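Local coordinates for HTH marR-type domain-containing protein (Streptococcus agalactiae serotype III, PDB 7DVR) that senses heme and, like other transcription factors of the MarR family, probably regulates genes by binding DNA, at residues Gly33-Leu38 against Val70-Lys75; Met40-His45 against Leu93-Leu98; Tyr26-Leu31 against Glu107-Lys112. One frame throughout, in Å; residues are numbered along the deposited sequence.

Interaction 1: residues Gly33-Leu38 against Val70-Lys75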
# COMPACT_ATOMS: atom_id res chain seq x y z
N GLY A 33 -14.32 -9.75 -1.60
CA GLY A 33 -13.28 -10.67 -1.09
C GLY A 33 -13.64 -12.16 -1.13
O GLY A 33 -13.80 -12.79 -2.17
N PRO A 34 -13.56 -12.80 0.05
CA PRO A 34 -13.91 -14.21 0.25
C PRO A 34 -15.36 -14.64 -0.05
O PRO A 34 -15.57 -15.78 -0.40
CB PRO A 34 -13.61 -14.44 1.75
CG PRO A 34 -13.36 -13.05 2.33
CD PRO A 34 -12.87 -12.21 1.19
N GLN A 35 -16.32 -13.76 0.15
CA GLN A 35 -17.73 -14.12 -0.14
C GLN A 35 -17.86 -14.35 -1.64
O GLN A 35 -18.36 -15.41 -2.02
CB GLN A 35 -18.64 -13.07 0.44
CG GLN A 35 -18.63 -13.13 1.95
CD GLN A 35 -19.54 -12.14 2.60
OE1 GLN A 35 -19.13 -11.34 3.45
NE2 GLN A 35 -20.79 -12.19 2.23
N GLY A 36 -17.37 -13.42 -2.45
CA GLY A 36 -17.37 -13.55 -3.92
C GLY A 36 -16.79 -14.86 -4.36
O GLY A 36 -17.32 -15.49 -5.27
N HIS A 37 -15.66 -15.21 -3.79
CA HIS A 37 -14.89 -16.37 -4.27
C HIS A 37 -15.77 -17.60 -4.12
O HIS A 37 -15.84 -18.40 -5.05
CB HIS A 37 -13.57 -16.47 -3.52
CG HIS A 37 -12.66 -17.48 -4.15
ND1 HIS A 37 -11.92 -17.19 -5.27
CD2 HIS A 37 -12.39 -18.77 -3.88
CE1 HIS A 37 -11.23 -18.23 -5.66
NE2 HIS A 37 -11.49 -19.22 -4.83
N LEU A 38 -16.36 -17.75 -2.96
CA LEU A 38 -17.19 -18.95 -2.64
C LEU A 38 -18.49 -18.92 -3.47
O LEU A 38 -18.97 -19.93 -3.87
CB LEU A 38 -17.51 -18.98 -1.14
CG LEU A 38 -16.35 -19.34 -0.20
CD1 LEU A 38 -16.80 -19.62 1.23
CD2 LEU A 38 -15.52 -20.49 -0.72
N VAL A 70 -19.05 -18.03 6.57
CA VAL A 70 -20.30 -18.60 5.97
C VAL A 70 -21.53 -18.10 6.73
O VAL A 70 -22.60 -17.92 6.10
CB VAL A 70 -20.26 -20.14 5.91
CG1 VAL A 70 -19.11 -20.55 5.05
CG2 VAL A 70 -20.19 -20.75 7.28
N LYS A 71 -21.37 -17.78 8.01
CA LYS A 71 -22.51 -17.29 8.82
C LYS A 71 -22.94 -15.90 8.32
O LYS A 71 -24.18 -15.60 8.32
CB LYS A 71 -22.14 -17.23 10.30
CG LYS A 71 -23.33 -16.85 11.18
CD LYS A 71 -23.19 -17.17 12.66
CE LYS A 71 -24.33 -16.58 13.45
NZ LYS A 71 -24.15 -16.74 14.91
N ARG A 72 -21.96 -15.09 7.94
CA ARG A 72 -22.17 -13.74 7.35
C ARG A 72 -22.68 -13.85 5.91
O ARG A 72 -23.44 -12.99 5.49
CB ARG A 72 -20.86 -12.96 7.33
CG ARG A 72 -20.66 -12.14 8.60
CD ARG A 72 -19.18 -12.02 8.88
NE ARG A 72 -18.44 -11.56 7.71
CZ ARG A 72 -17.19 -11.91 7.39
NH1 ARG A 72 -16.51 -12.76 8.13
NH2 ARG A 72 -16.63 -11.38 6.32
N MET A 73 -22.30 -14.87 5.16
CA MET A 73 -22.86 -15.08 3.81
C MET A 73 -24.34 -15.41 3.94
O MET A 73 -25.12 -14.86 3.20
CB MET A 73 -22.11 -16.18 3.07
CG MET A 73 -20.70 -15.76 2.71
SD MET A 73 -19.72 -17.11 2.02
CE MET A 73 -20.45 -17.10 0.38
N GLU A 74 -24.70 -16.23 4.92
CA GLU A 74 -26.10 -16.60 5.25
C GLU A 74 -26.85 -15.34 5.67
O GLU A 74 -27.93 -15.11 5.11
CB GLU A 74 -26.17 -17.68 6.34
CG GLU A 74 -27.57 -18.16 6.66
CD GLU A 74 -27.63 -19.47 7.43
OE1 GLU A 74 -26.95 -19.56 8.47
OE2 GLU A 74 -28.35 -20.46 6.98
N LYS A 75 -26.30 -14.58 6.62
CA LYS A 75 -26.87 -13.26 7.08
C LYS A 75 -27.21 -12.40 5.88
O LYS A 75 -28.33 -11.87 5.79
CB LYS A 75 -25.89 -12.52 7.99
CG LYS A 75 -26.07 -12.84 9.47
CD LYS A 75 -24.85 -12.59 10.37
CE LYS A 75 -25.07 -12.96 11.83
NZ LYS A 75 -25.77 -11.89 12.58

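Interaction 2: residues Met40-His45 against Leu93-Leu98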
# COMPACT_ATOMS: atom_id res chain seq x y z
N MET A 40 -19.02 -17.60 -6.44
CA MET A 40 -18.69 -17.93 -7.83
C MET A 40 -18.30 -19.42 -7.92
O MET A 40 -18.54 -20.06 -8.98
CB MET A 40 -17.54 -17.07 -8.31
CG MET A 40 -17.82 -15.62 -8.31
SD MET A 40 -19.40 -15.28 -9.14
CE MET A 40 -19.01 -15.72 -10.83
N HIS A 41 -17.70 -19.98 -6.87
CA HIS A 41 -17.38 -21.43 -6.83
C HIS A 41 -18.67 -22.25 -6.85
O HIS A 41 -18.83 -23.10 -7.78
CB HIS A 41 -16.49 -21.80 -5.67
CG HIS A 41 -15.83 -23.14 -5.88
ND1 HIS A 41 -14.59 -23.26 -6.50
CD2 HIS A 41 -16.24 -24.40 -5.59
CE1 HIS A 41 -14.25 -24.54 -6.58
NE2 HIS A 41 -15.24 -25.27 -6.02
N LEU A 42 -19.57 -21.98 -5.92
CA LEU A 42 -20.91 -22.60 -5.91
C LEU A 42 -21.56 -22.46 -7.28
O LEU A 42 -22.08 -23.46 -7.82
CB LEU A 42 -21.78 -22.00 -4.79
CG LEU A 42 -21.35 -22.34 -3.38
CD1 LEU A 42 -22.04 -21.55 -2.28
CD2 LEU A 42 -21.51 -23.85 -3.12
N TYR A 43 -21.56 -21.26 -7.85
CA TYR A 43 -22.37 -20.98 -9.06
C TYR A 43 -21.81 -21.78 -10.23
O TYR A 43 -22.59 -22.29 -11.07
CB TYR A 43 -22.34 -19.51 -9.42
CG TYR A 43 -23.34 -19.13 -10.50
CD1 TYR A 43 -24.71 -19.20 -10.27
CD2 TYR A 43 -22.92 -18.75 -11.76
CE1 TYR A 43 -25.64 -18.86 -11.26
CE2 TYR A 43 -23.83 -18.39 -12.75
CZ TYR A 43 -25.19 -18.45 -12.51
OH TYR A 43 -26.05 -18.13 -13.52
N LYS A 44 -20.48 -21.94 -10.24
CA LYS A 44 -19.81 -22.48 -11.45
C LYS A 44 -19.68 -24.00 -11.36
O LYS A 44 -19.32 -24.62 -12.36
CB LYS A 44 -18.49 -21.76 -11.71
CG LYS A 44 -18.67 -20.35 -12.28
CD LYS A 44 -17.44 -19.80 -12.96
CE LYS A 44 -16.47 -19.08 -12.04
NZ LYS A 44 -15.91 -17.86 -12.66
N HIS A 45 -19.99 -24.59 -10.21
CA HIS A 45 -19.94 -26.07 -10.04
C HIS A 45 -21.20 -26.59 -9.35
O HIS A 45 -21.11 -27.32 -8.39
CB HIS A 45 -18.67 -26.44 -9.25
CG HIS A 45 -17.40 -25.86 -9.81
ND1 HIS A 45 -16.96 -26.18 -11.09
CD2 HIS A 45 -16.47 -25.03 -9.28
CE1 HIS A 45 -15.82 -25.56 -11.32
NE2 HIS A 45 -15.51 -24.83 -10.23
N LEU A 93 -23.43 -25.97 2.07
CA LEU A 93 -23.75 -24.62 1.61
C LEU A 93 -24.45 -24.66 0.25
O LEU A 93 -23.87 -25.27 -0.71
CB LEU A 93 -22.47 -23.76 1.52
CG LEU A 93 -21.48 -23.92 2.67
CD1 LEU A 93 -20.38 -22.92 2.68
CD2 LEU A 93 -22.20 -23.74 3.96
N TYR A 94 -25.52 -23.86 0.08
CA TYR A 94 -26.25 -23.81 -1.20
C TYR A 94 -26.60 -22.38 -1.49
O TYR A 94 -26.97 -21.65 -0.58
CB TYR A 94 -27.56 -24.57 -1.19
CG TYR A 94 -27.39 -26.01 -0.75
CD1 TYR A 94 -26.96 -27.02 -1.62
CD2 TYR A 94 -27.51 -26.32 0.59
CE1 TYR A 94 -26.73 -28.31 -1.17
CE2 TYR A 94 -27.34 -27.66 1.02
CZ TYR A 94 -26.95 -28.65 0.15
OH TYR A 94 -26.81 -29.95 0.58
N LEU A 95 -26.32 -22.03 -2.71
CA LEU A 95 -26.55 -20.68 -3.21
C LEU A 95 -28.07 -20.51 -3.30
O LEU A 95 -28.84 -21.38 -3.78
CB LEU A 95 -25.78 -20.68 -4.55
CG LEU A 95 -25.21 -19.42 -5.15
CD1 LEU A 95 -24.18 -18.72 -4.26
CD2 LEU A 95 -24.60 -19.83 -6.51
N THR A 96 -28.54 -19.38 -2.82
CA THR A 96 -29.97 -18.98 -2.94
C THR A 96 -30.26 -18.23 -4.26
O THR A 96 -29.34 -18.00 -5.05
CB THR A 96 -30.32 -18.05 -1.78
OG1 THR A 96 -29.52 -16.85 -1.89
CG2 THR A 96 -30.15 -18.79 -0.49
N HIS A 97 -31.55 -18.00 -4.57
CA HIS A 97 -31.96 -17.22 -5.75
C HIS A 97 -31.17 -15.92 -5.76
O HIS A 97 -30.60 -15.58 -6.79
CB HIS A 97 -33.46 -16.89 -5.67
CG HIS A 97 -33.93 -15.99 -6.74
ND1 HIS A 97 -33.92 -16.38 -8.06
CD2 HIS A 97 -34.42 -14.74 -6.68
CE1 HIS A 97 -34.50 -15.43 -8.80
NE2 HIS A 97 -34.80 -14.35 -7.96
N LEU A 98 -31.05 -15.34 -4.58
CA LEU A 98 -30.37 -14.03 -4.41
C LEU A 98 -28.86 -14.21 -4.59
O LEU A 98 -28.23 -13.37 -5.22
CB LEU A 98 -30.57 -13.47 -2.99
CG LEU A 98 -29.84 -12.14 -2.79
CD1 LEU A 98 -30.34 -11.09 -3.78
CD2 LEU A 98 -29.98 -11.64 -1.36

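Interaction 3: residues Tyr26-Leu31 against Glu107-Lys112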
# COMPACT_ATOMS: atom_id res chain seq x y z
N TYR A 26 -22.91 -1.55 -8.59
CA TYR A 26 -23.32 -2.80 -9.25
C TYR A 26 -24.05 -3.70 -8.22
O TYR A 26 -24.47 -4.78 -8.58
CB TYR A 26 -22.10 -3.29 -10.05
CG TYR A 26 -21.78 -2.40 -11.26
CD1 TYR A 26 -21.22 -1.13 -11.10
CD2 TYR A 26 -22.09 -2.76 -12.58
CE1 TYR A 26 -20.97 -0.28 -12.19
CE2 TYR A 26 -21.82 -1.94 -13.68
CZ TYR A 26 -21.28 -0.67 -13.49
OH TYR A 26 -21.02 0.21 -14.53
N ASP A 27 -24.30 -3.23 -7.00
CA ASP A 27 -25.05 -3.99 -5.97
C ASP A 27 -24.33 -5.32 -5.74
O ASP A 27 -25.00 -6.37 -5.66
CB ASP A 27 -26.49 -4.26 -6.42
CG ASP A 27 -27.47 -4.52 -5.30
OD1 ASP A 27 -27.18 -4.18 -4.15
OD2 ASP A 27 -28.56 -5.01 -5.61
N VAL A 28 -23.01 -5.27 -5.63
CA VAL A 28 -22.25 -6.53 -5.32
C VAL A 28 -21.34 -6.22 -4.17
O VAL A 28 -20.19 -6.75 -4.08
CB VAL A 28 -21.50 -7.01 -6.55
CG1 VAL A 28 -22.46 -7.60 -7.54
CG2 VAL A 28 -20.62 -5.94 -7.13
N GLU A 29 -21.86 -5.38 -3.29
CA GLU A 29 -21.18 -5.13 -2.02
C GLU A 29 -20.92 -6.49 -1.34
O GLU A 29 -21.62 -7.46 -1.62
CB GLU A 29 -22.05 -4.23 -1.15
CG GLU A 29 -21.29 -3.59 -0.00
CD GLU A 29 -22.14 -2.76 0.96
OE1 GLU A 29 -23.32 -2.45 0.64
OE2 GLU A 29 -21.61 -2.42 2.03
N HIS A 30 -19.92 -6.51 -0.48
CA HIS A 30 -19.48 -7.68 0.33
C HIS A 30 -19.00 -8.82 -0.56
O HIS A 30 -18.65 -9.85 -0.00
CB HIS A 30 -20.57 -8.22 1.27
CG HIS A 30 -21.36 -7.17 1.95
ND1 HIS A 30 -22.72 -7.04 1.74
CD2 HIS A 30 -21.01 -6.22 2.84
CE1 HIS A 30 -23.18 -6.04 2.47
NE2 HIS A 30 -22.16 -5.52 3.16
N LEU A 31 -19.00 -8.68 -1.87
CA LEU A 31 -18.54 -9.80 -2.69
C LEU A 31 -17.11 -9.59 -3.16
O LEU A 31 -16.55 -10.55 -3.74
CB LEU A 31 -19.47 -10.03 -3.86
CG LEU A 31 -20.76 -10.71 -3.46
CD1 LEU A 31 -21.86 -10.29 -4.38
CD2 LEU A 31 -20.62 -12.24 -3.44
N GLU A 107 -19.90 -11.17 -11.83
CA GLU A 107 -19.12 -11.50 -13.05
C GLU A 107 -19.05 -10.27 -13.98
O GLU A 107 -17.95 -10.01 -14.53
CB GLU A 107 -19.74 -12.68 -13.80
CG GLU A 107 -18.86 -13.89 -13.94
CD GLU A 107 -19.52 -15.04 -14.69
OE1 GLU A 107 -20.78 -15.12 -14.69
OE2 GLU A 107 -18.79 -15.84 -15.28
N ILE A 108 -20.20 -9.63 -14.20
CA ILE A 108 -20.34 -8.37 -15.01
C ILE A 108 -19.43 -7.32 -14.40
O ILE A 108 -18.59 -6.79 -15.08
CB ILE A 108 -21.80 -7.86 -15.06
CG1 ILE A 108 -22.73 -8.82 -15.81
CG2 ILE A 108 -21.88 -6.45 -15.62
CD1 ILE A 108 -24.22 -8.50 -15.69
N PHE A 109 -19.61 -7.04 -13.12
CA PHE A 109 -18.82 -6.05 -12.36
C PHE A 109 -17.33 -6.26 -12.58
O PHE A 109 -16.64 -5.30 -12.88
CB PHE A 109 -19.14 -6.11 -10.87
CG PHE A 109 -18.18 -5.36 -9.96
CD1 PHE A 109 -18.19 -3.97 -9.88
CD2 PHE A 109 -17.28 -6.04 -9.16
CE1 PHE A 109 -17.30 -3.31 -9.04
CE2 PHE A 109 -16.42 -5.38 -8.28
CZ PHE A 109 -16.42 -4.01 -8.24
N LEU A 110 -16.84 -7.48 -12.43
CA LEU A 110 -15.38 -7.70 -12.52
C LEU A 110 -14.95 -7.41 -13.95
O LEU A 110 -13.82 -6.87 -14.13
CB LEU A 110 -15.03 -9.14 -12.11
CG LEU A 110 -15.06 -9.39 -10.60
CD1 LEU A 110 -14.70 -10.83 -10.29
CD2 LEU A 110 -14.11 -8.48 -9.83
N GLU A 111 -15.79 -7.75 -14.93
CA GLU A 111 -15.43 -7.48 -16.36
C GLU A 111 -15.34 -5.97 -16.60
O GLU A 111 -14.28 -5.49 -17.08
CB GLU A 111 -16.41 -8.13 -17.35
CG GLU A 111 -16.17 -9.63 -17.54
CD GLU A 111 -17.37 -10.56 -17.49
OE1 GLU A 111 -18.53 -10.07 -17.35
OE2 GLU A 111 -17.16 -11.80 -17.57
N LYS A 112 -16.38 -5.22 -16.22
CA LYS A 112 -16.42 -3.74 -16.36
C LYS A 112 -15.30 -3.07 -15.57
O LYS A 112 -14.66 -2.09 -16.06
CB LYS A 112 -17.77 -3.20 -15.91
CG LYS A 112 -18.87 -3.49 -16.92
CD LYS A 112 -20.25 -3.09 -16.44
CE LYS A 112 -21.36 -3.38 -17.44
NZ LYS A 112 -21.45 -2.33 -18.49

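Interaction 1: residues Gly33-Leu38 against Val70-Lys75
The side-chain amide of Q35 and the guanidinium of R72 stand nearly square to each other, their planes 80° apart, and OE1 of Q35 comes obliquely to NH2 of R72 at 3.8 Å, too far for a hydrogen bond. The amide's other end is held by N76, whose OD1 bonds NE2 of Q35, while CG of M73 lies 3.6 Å from that NE2. R72 is exposed, but the rest of the contact is buried and closely packed. The side chains of Q35 and M73 run alongside each other, head to tail, bringing their CG atoms to 3.4 Å, so the glutamine lays its methylenes along the methionine. The unbranched, flexible methionine then bends at its last torsion (chi3 76°), which carries CE to 3.6 Å from O of Q35 and 3.8 Å from CB of L38. Its SD lies 3.9 Å from CD1 of L38, a leucine that fills the buried side and also meets L69, A55 and L59. The axes of segments 34-38 and 70-75 cross at 81°, 10.6 Å apart at their closest. The contact joins helix 34-44 to helix 63-75, probably the DNA-recognition helix, within the winged helix-turn-helix domain of the MarR fold.

Interaction 2: residues Met40-His45 against Leu93-Leu98
L42 and L95 face each other where helix 40-44 crosses strand 93-95 at 75°, with the segment axes 8.5 Å apart and the CA atoms of these two leucines separated by 6.5 Å. No hydrogen bond links the two segments; the join is made by apolar side-chain packing. L95 and L42 carry the contact about equally. CD1 of L95 turns to L42, 4.1 Å from that residue's CD1, and its CD2 sits between CB of L42 and the helix backbone, 3.6 Å from CA of Y43. The first torsion of L95, with CG opposite the backbone N (chi1 -153°), sends the fork out from the strand to reach both.

The same CD2 lies at the edge of the Y43 ring, in its plane, 3.8 Å from CD1 of that ring. The tyrosine therefore meets the leucine with its rim and its CB. L42 reaches in the other direction along the strand: its CD2 rests 3.7 Å from O of L93, and its CD1 is 4.4 Å from CB of L93, a looser touch. Leucine suits all three places, since its forked, flexible apolar end can fill the uneven gap between a helix and a strand from either partner. Strand alternation directs L93 and L95 to the helix and Y94 away from it.

Strand 91-95 is the middle strand of the small antiparallel sheet, bonded to M50 through L93 and to A80 through Y94. L42 also touches I79 and M50, so the helix lies against all three strands of the sheet. Just after the strand, T96 is the N-cap of helix 97-117, its OG1 on N of G99, and farther along that helix A103 and T104 pack against Y43.

Interaction 3: residues Tyr26-Leu31 against Glu107-Lys112
F109 receives V28 and Y26 from the connection that follows helix 4-25, which ends in a Schellman motif with D27 at positive phi and then makes a type II beta turn from V28 to L31. This connection leads into the helix-turn-helix part of the MarR fold, and here it is pressed against the long helix 97-117.

The tight part is buried and apolar. CG2 of V28 sits over one face of the F109 ring, 4.1 Å from the ring centroid and 23° off its normal, a CH-pi contact displaced toward the ring's rim and nearest to CG of F109 at 3.8 Å. The F109 side chain leaves its helix with CG opposite the backbone N (chi1 167°), which swings the ring across to the valine. A compact beta-branched residue suits a position against an aromatic face, and a phenylalanine, with no polar atom in its side chain, suits the interior. CB of Y26 touches the same ring from another direction, 4.0 Å from CD1 of F109, while L19, A23 and Y22 of helix 4-25 pack round that phenylalanine as well.

Toward solvent the contact thins to one pair. The Y26 ring and the K112 chain cross at about a right angle, and CD of K112 comes obliquely to CE2 of Y26 at 3.4 Å. Here a lysine lends its methylenes to the tyrosine, and its chain turns at chi4 (-80°) to direct the ammonium beyond them. Both residue types fit a partly exposed border, being apolar along their length and polar at the end.

Next to F109, the backbone O of L110, a residue of the heme pocket, accepts a hydrogen bond from ND1 of H114, the axial ligand of the heme iron, one turn on.

Along the chain, the first segments come in the order 26-31, 33-38 and 40-45. The loop closed by interaction 3 encloses the other two, whose segments alternate. Interactions 1 and 2 share helix 34-44 and have centres about 11 Å apart, touching where CG1 of V70 meets CD1 of L93 at 3.6 Å. The centre of interaction 3 lies about 14 Å from that of interaction 1 and 15 Å from that of interaction 2, with which it shares helix 97-117; CE of M40 and CG of E107 join them at 3.6 Å. Helix 34-44 thus connects the probable recognition helix, the small sheet and the helix bearing the heme ligand, a continuous path consistent with heme influencing DNA binding.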